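Local coordinates for LbaCas13a H328A (C2c2) (PDB 5WLH), which binds precursor CRISPR RNA and, as a Cas13a (C2c2) nuclease, probably processes it and cleaves RNA under its guidance, at residues D110-L124 and F139-L152. Sequence-based numbering, arbitrary orientation.
Sequences DDRAFEKAFEKYAEL and FETCGVDAATAERL
With CG anti to its carbonyl carbon (chi1 -47°), Phe114 turns its ring onto Leu152, while Arg151, CG anti to the backbone N and the chain extended as far as NE, carries its guanidinium to the edge of that same ring. Leu152 CD2 sits over one ring face in a CH-pi contact, 3.6 Å from the Phe114 centroid; Ala113 CB covers the opposite face, and Thr148 CG2 touches CE1. Arg151 NH2 approaches near the ring plane, its guanidinium nearly perpendicular to the ring with Phe114 CE2 over its face. The same NH2 gives Asp110 OD2 a nearly straight hydrogen bond of 2.9 Å, a salt bridge on the anti side of OD2, tilted out of the carboxylate plane but within the guanidinium plane.

On helix 115-130, the Tyr121 ring forms an offset stack with Phe139, from the 3-10 segment 139-140, centroids 4.6 Å apart and planes at 17°. Leu152 CB covers the other face of Phe139, and Phe118 CD1 meets its CZ obliquely. The Tyr121 hydroxyl bonds to Asp224, linking the aromatic cluster to helix 218-230. Ala117 CB, small enough for the close approach, touches Leu152 CD1 (3.8 Å) and Val144 CG2.

An alanine in place of Phe114 would probably strip Leu152 CD2 and Thr148 CG2 of their aromatic partner and leave the Arg151 guanidinium less firmly placed for Asp110. Buried apolar contacts probably carry most of this joint; the exposed ion pair, reached by solvent, probably adds less.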
loop_
_atom_site.group_PDB
_atom_site.type_symbol
_atom_site.label_atom_id
_atom_site.label_comp_id
_atom_site.label_asym_id
_atom_site.label_seq_id
_atom_site.Cartn_x
_atom_site.Cartn_y
_atom_site.Cartn_z
ATOM N N ASP A 110 4.545 -15.282 52.689
ATOM C CA ASP A 110 4.920 -16.494 53.413
ATOM C C ASP A 110 5.741 -17.423 52.520
ATOM O O ASP A 110 5.430 -18.603 52.361
ATOM C CB ASP A 110 3.682 -17.202 53.970
ATOM C CG ASP A 110 3.960 -17.955 55.262
ATOM O OD1 ASP A 110 5.134 -18.024 55.695
ATOM O OD2 ASP A 110 2.990 -18.486 55.843
ATOM N N ASP A 111 6.787 -16.858 51.914
ATOM C CA ASP A 111 7.757 -17.606 51.107
ATOM C C ASP A 111 7.077 -18.378 49.974
ATOM O O ASP A 111 7.320 -19.569 49.776
ATOM C CB ASP A 111 8.597 -18.544 51.983
ATOM C CG ASP A 111 9.566 -17.791 52.896
ATOM O OD1 ASP A 111 10.131 -16.757 52.476
ATOM O OD2 ASP A 111 9.762 -18.242 54.041
ATOM N N ARG A 112 6.213 -17.684 49.227
ATOM C CA ARG A 112 5.558 -18.222 48.030
ATOM C C ARG A 112 4.712 -19.458 48.322
ATOM O O ARG A 112 4.397 -20.219 47.407
ATOM C CB ARG A 112 6.580 -18.553 46.932
ATOM C CG ARG A 112 7.635 -17.488 46.682
ATOM C CD ARG A 112 7.988 -17.378 45.196
ATOM N NE ARG A 112 9.166 -16.544 44.955
ATOM C CZ ARG A 112 10.401 -16.800 45.395
ATOM N NH1 ARG A 112 10.671 -17.893 46.102
ATOM N NH2 ARG A 112 11.383 -15.954 45.111
ATOM N N ALA A 113 4.313 -19.665 49.581
ATOM C CA ALA A 113 3.658 -20.914 49.964
ATOM C C ALA A 113 2.254 -21.048 49.390
ATOM O O ALA A 113 1.733 -22.167 49.314
ATOM C CB ALA A 113 3.593 -21.034 51.489
ATOM N N PHE A 114 1.633 -19.945 48.984
ATOM C CA PHE A 114 0.255 -19.979 48.515
ATOM C C PHE A 114 0.106 -19.646 47.037
ATOM O O PHE A 114 -1.023 -19.607 46.545
ATOM C CB PHE A 114 -0.592 -19.026 49.360
ATOM C CG PHE A 114 -0.353 -19.183 50.821
ATOM C CD1 PHE A 114 -0.545 -20.418 51.427
ATOM C CD2 PHE A 114 0.106 -18.120 51.587
ATOM C CE1 PHE A 114 -0.309 -20.581 52.788
ATOM C CE2 PHE A 114 0.343 -18.279 52.949
ATOM C CZ PHE A 114 0.133 -19.506 53.546
ATOM N N GLU A 115 1.211 -19.420 46.321
ATOM C CA GLU A 115 1.120 -19.078 44.905
ATOM C C GLU A 115 0.359 -20.144 44.129
ATOM O O GLU A 115 -0.490 -19.824 43.288
ATOM C CB GLU A 115 2.515 -18.896 44.321
ATOM C CG GLU A 115 3.192 -17.614 44.733
ATOM C CD GLU A 115 4.550 -17.462 44.090
ATOM O OE1 GLU A 115 5.100 -18.487 43.627
ATOM O OE2 GLU A 115 5.059 -16.322 44.049
ATOM N N LYS A 116 0.647 -21.419 44.403
ATOM C CA LYS A 116 -0.040 -22.503 43.711
ATOM C C LYS A 116 -1.525 -22.522 44.051
ATOM O O LYS A 116 -2.365 -22.736 43.171
ATOM C CB LYS A 116 0.608 -23.845 44.058
ATOM C CG LYS A 116 1.694 -24.312 43.082
ATOM C CD LYS A 116 1.115 -24.676 41.715
ATOM C CE LYS A 116 1.973 -24.124 40.577
ATOM N NZ LYS A 116 1.179 -23.882 39.335
ATOM N N ALA A 117 -1.872 -22.301 45.320
ATOM C CA ALA A 117 -3.282 -22.295 45.701
ATOM C C ALA A 117 -4.027 -21.147 45.031
ATOM O O ALA A 117 -5.151 -21.323 44.545
ATOM C CB ALA A 117 -3.417 -22.205 47.221
ATOM N N PHE A 118 -3.410 -19.962 44.993
ATOM C CA PHE A 118 -4.042 -18.797 44.379
ATOM C C PHE A 118 -4.233 -19.006 42.880
ATOM O O PHE A 118 -5.286 -18.665 42.328
ATOM C CB PHE A 118 -3.196 -17.547 44.632
ATOM C CG PHE A 118 -3.339 -16.957 46.017
ATOM C CD1 PHE A 118 -4.586 -16.721 46.567
ATOM C CD2 PHE A 118 -2.211 -16.605 46.746
ATOM C CE1 PHE A 118 -4.710 -16.160 47.839
ATOM C CE2 PHE A 118 -2.316 -16.048 48.003
ATOM C CZ PHE A 118 -3.576 -15.823 48.556
ATOM N N GLU A 119 -3.234 -19.576 42.205
ATOM C CA GLU A 119 -3.394 -19.855 40.779
ATOM C C GLU A 119 -4.494 -20.877 40.539
ATOM O O GLU A 119 -5.280 -20.739 39.594
ATOM C CB GLU A 119 -2.084 -20.344 40.166
ATOM C CG GLU A 119 -2.197 -20.595 38.660
ATOM C CD GLU A 119 -1.066 -21.441 38.103
ATOM O OE1 GLU A 119 -0.612 -21.155 36.972
ATOM O OE2 GLU A 119 -0.630 -22.389 38.795
ATOM N N LYS A 120 -4.558 -21.917 41.376
ATOM C CA LYS A 120 -5.620 -22.908 41.252
ATOM C C LYS A 120 -6.987 -22.285 41.511
ATOM O O LYS A 120 -7.965 -22.609 40.827
ATOM C CB LYS A 120 -5.363 -24.069 42.210
ATOM C CG LYS A 120 -6.547 -24.996 42.389
ATOM C CD LYS A 120 -6.673 -25.964 41.230
ATOM C CE LYS A 120 -7.259 -27.283 41.704
ATOM N NZ LYS A 120 -6.605 -27.746 42.962
ATOM N N TYR A 121 -7.075 -21.396 42.507
ATOM C CA TYR A 121 -8.284 -20.608 42.723
ATOM C C TYR A 121 -8.697 -19.868 41.457
ATOM O O TYR A 121 -9.871 -19.867 41.071
ATOM C CB TYR A 121 -8.036 -19.608 43.852
ATOM C CG TYR A 121 -9.205 -18.711 44.179
ATOM C CD1 TYR A 121 -9.423 -17.516 43.487
ATOM C CD2 TYR A 121 -10.076 -19.042 45.205
ATOM C CE1 TYR A 121 -10.493 -16.700 43.802
ATOM C CE2 TYR A 121 -11.134 -18.227 45.535
ATOM C CZ TYR A 121 -11.345 -17.068 44.836
ATOM O OH TYR A 121 -12.413 -16.287 45.192
ATOM N N ALA A 122 -7.739 -19.191 40.825
ATOM C CA ALA A 122 -8.025 -18.457 39.599
ATOM C C ALA A 122 -8.541 -19.388 38.510
ATOM O O ALA A 122 -9.476 -19.043 37.780
ATOM C CB ALA A 122 -6.770 -17.728 39.135
ATOM N N GLU A 123 -7.940 -20.573 38.386
ATOM C CA GLU A 123 -8.410 -21.552 37.407
ATOM C C GLU A 123 -9.853 -21.943 37.681
ATOM O O GLU A 123 -10.701 -21.933 36.777
ATOM C CB GLU A 123 -7.515 -22.795 37.429
ATOM C CG GLU A 123 -6.066 -22.541 37.078
ATOM C CD GLU A 123 -5.830 -22.521 35.588
ATOM O OE1 GLU A 123 -6.756 -22.899 34.834
ATOM O OE2 GLU A 123 -4.716 -22.142 35.170
ATOM N N LEU A 124 -10.154 -22.289 38.932
ATOM C CA LEU A 124 -11.512 -22.687 39.275
ATOM C C LEU A 124 -12.489 -21.523 39.176
ATOM O O LEU A 124 -13.665 -21.739 38.862
ATOM C CB LEU A 124 -11.547 -23.293 40.676
ATOM C CG LEU A 124 -10.782 -24.610 40.832
ATOM C CD1 LEU A 124 -11.124 -25.272 42.161
ATOM C CD2 LEU A 124 -11.057 -25.557 39.657
ATOM N N PHE A 139 -11.093 -22.266 48.972
ATOM C CA PHE A 139 -9.701 -22.694 48.906
ATOM C C PHE A 139 -9.504 -24.140 49.357
ATOM O O PHE A 139 -8.477 -24.742 49.021
ATOM C CB PHE A 139 -8.832 -21.747 49.728
ATOM C CG PHE A 139 -8.421 -20.510 48.983
ATOM C CD1 PHE A 139 -7.408 -20.560 48.042
ATOM C CD2 PHE A 139 -9.064 -19.305 49.206
ATOM C CE1 PHE A 139 -7.025 -19.423 47.351
ATOM C CE2 PHE A 139 -8.689 -18.168 48.520
ATOM C CZ PHE A 139 -7.663 -18.226 47.586
ATOM N N GLU A 140 -10.469 -24.715 50.085
ATOM C CA GLU A 140 -10.365 -26.115 50.493
ATOM C C GLU A 140 -10.210 -27.047 49.298
ATOM O O GLU A 140 -9.565 -28.097 49.407
ATOM C CB GLU A 140 -11.591 -26.515 51.314
ATOM C CG GLU A 140 -11.589 -25.980 52.732
ATOM C CD GLU A 140 -12.056 -24.539 52.822
ATOM O OE1 GLU A 140 -12.145 -24.024 53.956
ATOM O OE2 GLU A 140 -12.337 -23.923 51.768
ATOM N N THR A 141 -10.784 -26.683 48.152
ATOM C CA THR A 141 -10.685 -27.470 46.934
ATOM C C THR A 141 -9.497 -27.056 46.062
ATOM O O THR A 141 -9.434 -27.435 44.887
ATOM C CB THR A 141 -11.995 -27.375 46.147
ATOM O OG1 THR A 141 -12.185 -26.031 45.691
ATOM C CG2 THR A 141 -13.172 -27.762 47.034
ATOM N N CYS A 142 -8.560 -26.284 46.613
ATOM C CA CYS A 142 -7.312 -25.947 45.940
ATOM C C CYS A 142 -6.110 -26.612 46.609
ATOM O O CYS A 142 -4.978 -26.136 46.461
ATOM C CB CYS A 142 -7.128 -24.426 45.885
ATOM S SG CYS A 142 -8.539 -23.500 45.179
ATOM N N GLY A 143 -6.338 -27.700 47.342
ATOM C CA GLY A 143 -5.270 -28.419 48.016
ATOM C C GLY A 143 -4.808 -27.794 49.315
ATOM O O GLY A 143 -3.605 -27.803 49.609
ATOM N N VAL A 144 -5.735 -27.268 50.116
ATOM C CA VAL A 144 -5.403 -26.438 51.271
ATOM C C VAL A 144 -6.402 -26.714 52.391
ATOM O O VAL A 144 -7.594 -26.917 52.140
ATOM C CB VAL A 144 -5.381 -24.941 50.875
ATOM C CG1 VAL A 144 -5.693 -24.035 52.058
ATOM C CG2 VAL A 144 -4.035 -24.576 50.257
ATOM N N ASP A 145 -5.908 -26.726 53.628
ATOM C CA ASP A 145 -6.720 -27.000 54.809
ATOM C C ASP A 145 -7.715 -25.863 55.049
ATOM O O ASP A 145 -7.841 -24.928 54.255
ATOM C CB ASP A 145 -5.819 -27.200 56.021
ATOM C CG ASP A 145 -4.811 -26.086 56.170
ATOM O OD1 ASP A 145 -3.823 -26.072 55.400
ATOM O OD2 ASP A 145 -5.029 -25.209 57.031
ATOM N N ALA A 146 -8.418 -25.924 56.184
ATOM C CA ALA A 146 -9.486 -24.965 56.453
ATOM C C ALA A 146 -8.962 -23.680 57.080
ATOM O O ALA A 146 -9.465 -22.592 56.780
ATOM C CB ALA A 146 -10.543 -25.593 57.362
ATOM N N ALA A 147 -7.974 -23.787 57.968
ATOM C CA ALA A 147 -7.412 -22.594 58.590
ATOM C C ALA A 147 -6.662 -21.746 57.571
ATOM O O ALA A 147 -6.776 -20.516 57.566
ATOM C CB ALA A 147 -6.495 -22.996 59.750
ATOM N N THR A 148 -5.896 -22.385 56.690
ATOM C CA THR A 148 -5.183 -21.630 55.667
ATOM C C THR A 148 -6.155 -21.027 54.658
ATOM O O THR A 148 -5.970 -19.888 54.209
ATOM C CB THR A 148 -4.160 -22.538 54.988
ATOM O OG1 THR A 148 -3.226 -23.008 55.972
ATOM C CG2 THR A 148 -3.405 -21.789 53.909
ATOM N N ALA A 149 -7.213 -21.770 54.316
ATOM C CA ALA A 149 -8.218 -21.260 53.390
ATOM C C ALA A 149 -8.800 -19.945 53.886
ATOM O O ALA A 149 -9.008 -19.015 53.102
ATOM C CB ALA A 149 -9.322 -22.299 53.191
ATOM N N GLU A 150 -9.038 -19.836 55.195
ATOM C CA GLU A 150 -9.544 -18.586 55.749
ATOM C C GLU A 150 -8.551 -17.445 55.558
ATOM O O GLU A 150 -8.947 -16.319 55.237
ATOM C CB GLU A 150 -9.878 -18.761 57.231
ATOM C CG GLU A 150 -11.043 -17.906 57.700
ATOM C CD GLU A 150 -12.328 -18.213 56.951
ATOM O OE1 GLU A 150 -12.673 -19.409 56.828
ATOM O OE2 GLU A 150 -12.990 -17.259 56.482
ATOM N N ARG A 151 -7.255 -17.710 55.752
ATOM C CA ARG A 151 -6.255 -16.669 55.533
ATOM C C ARG A 151 -6.205 -16.253 54.066
ATOM O O ARG A 151 -6.199 -15.058 53.746
ATOM C CB ARG A 151 -4.879 -17.148 55.994
ATOM C CG ARG A 151 -3.791 -16.116 55.822
ATOM C CD ARG A 151 -2.431 -16.719 56.158
ATOM N NE ARG A 151 -1.358 -15.753 55.978
ATOM C CZ ARG A 151 -0.069 -16.067 55.966
ATOM N NH1 ARG A 151 0.838 -15.117 55.789
ATOM N NH2 ARG A 151 0.311 -17.331 56.126
ATOM N N LEU A 152 -6.155 -17.229 53.161
ATOM C CA LEU A 152 -6.051 -16.917 51.737
ATOM C C LEU A 152 -7.269 -16.138 51.265
ATOM O O LEU A 152 -7.141 -15.112 50.582
ATOM C CB LEU A 152 -5.884 -18.207 50.936
ATOM C CG LEU A 152 -4.647 -19.030 51.293
ATOM C CD1 LEU A 152 -4.301 -20.044 50.186
ATOM C CD2 LEU A 152 -3.478 -18.108 51.554
#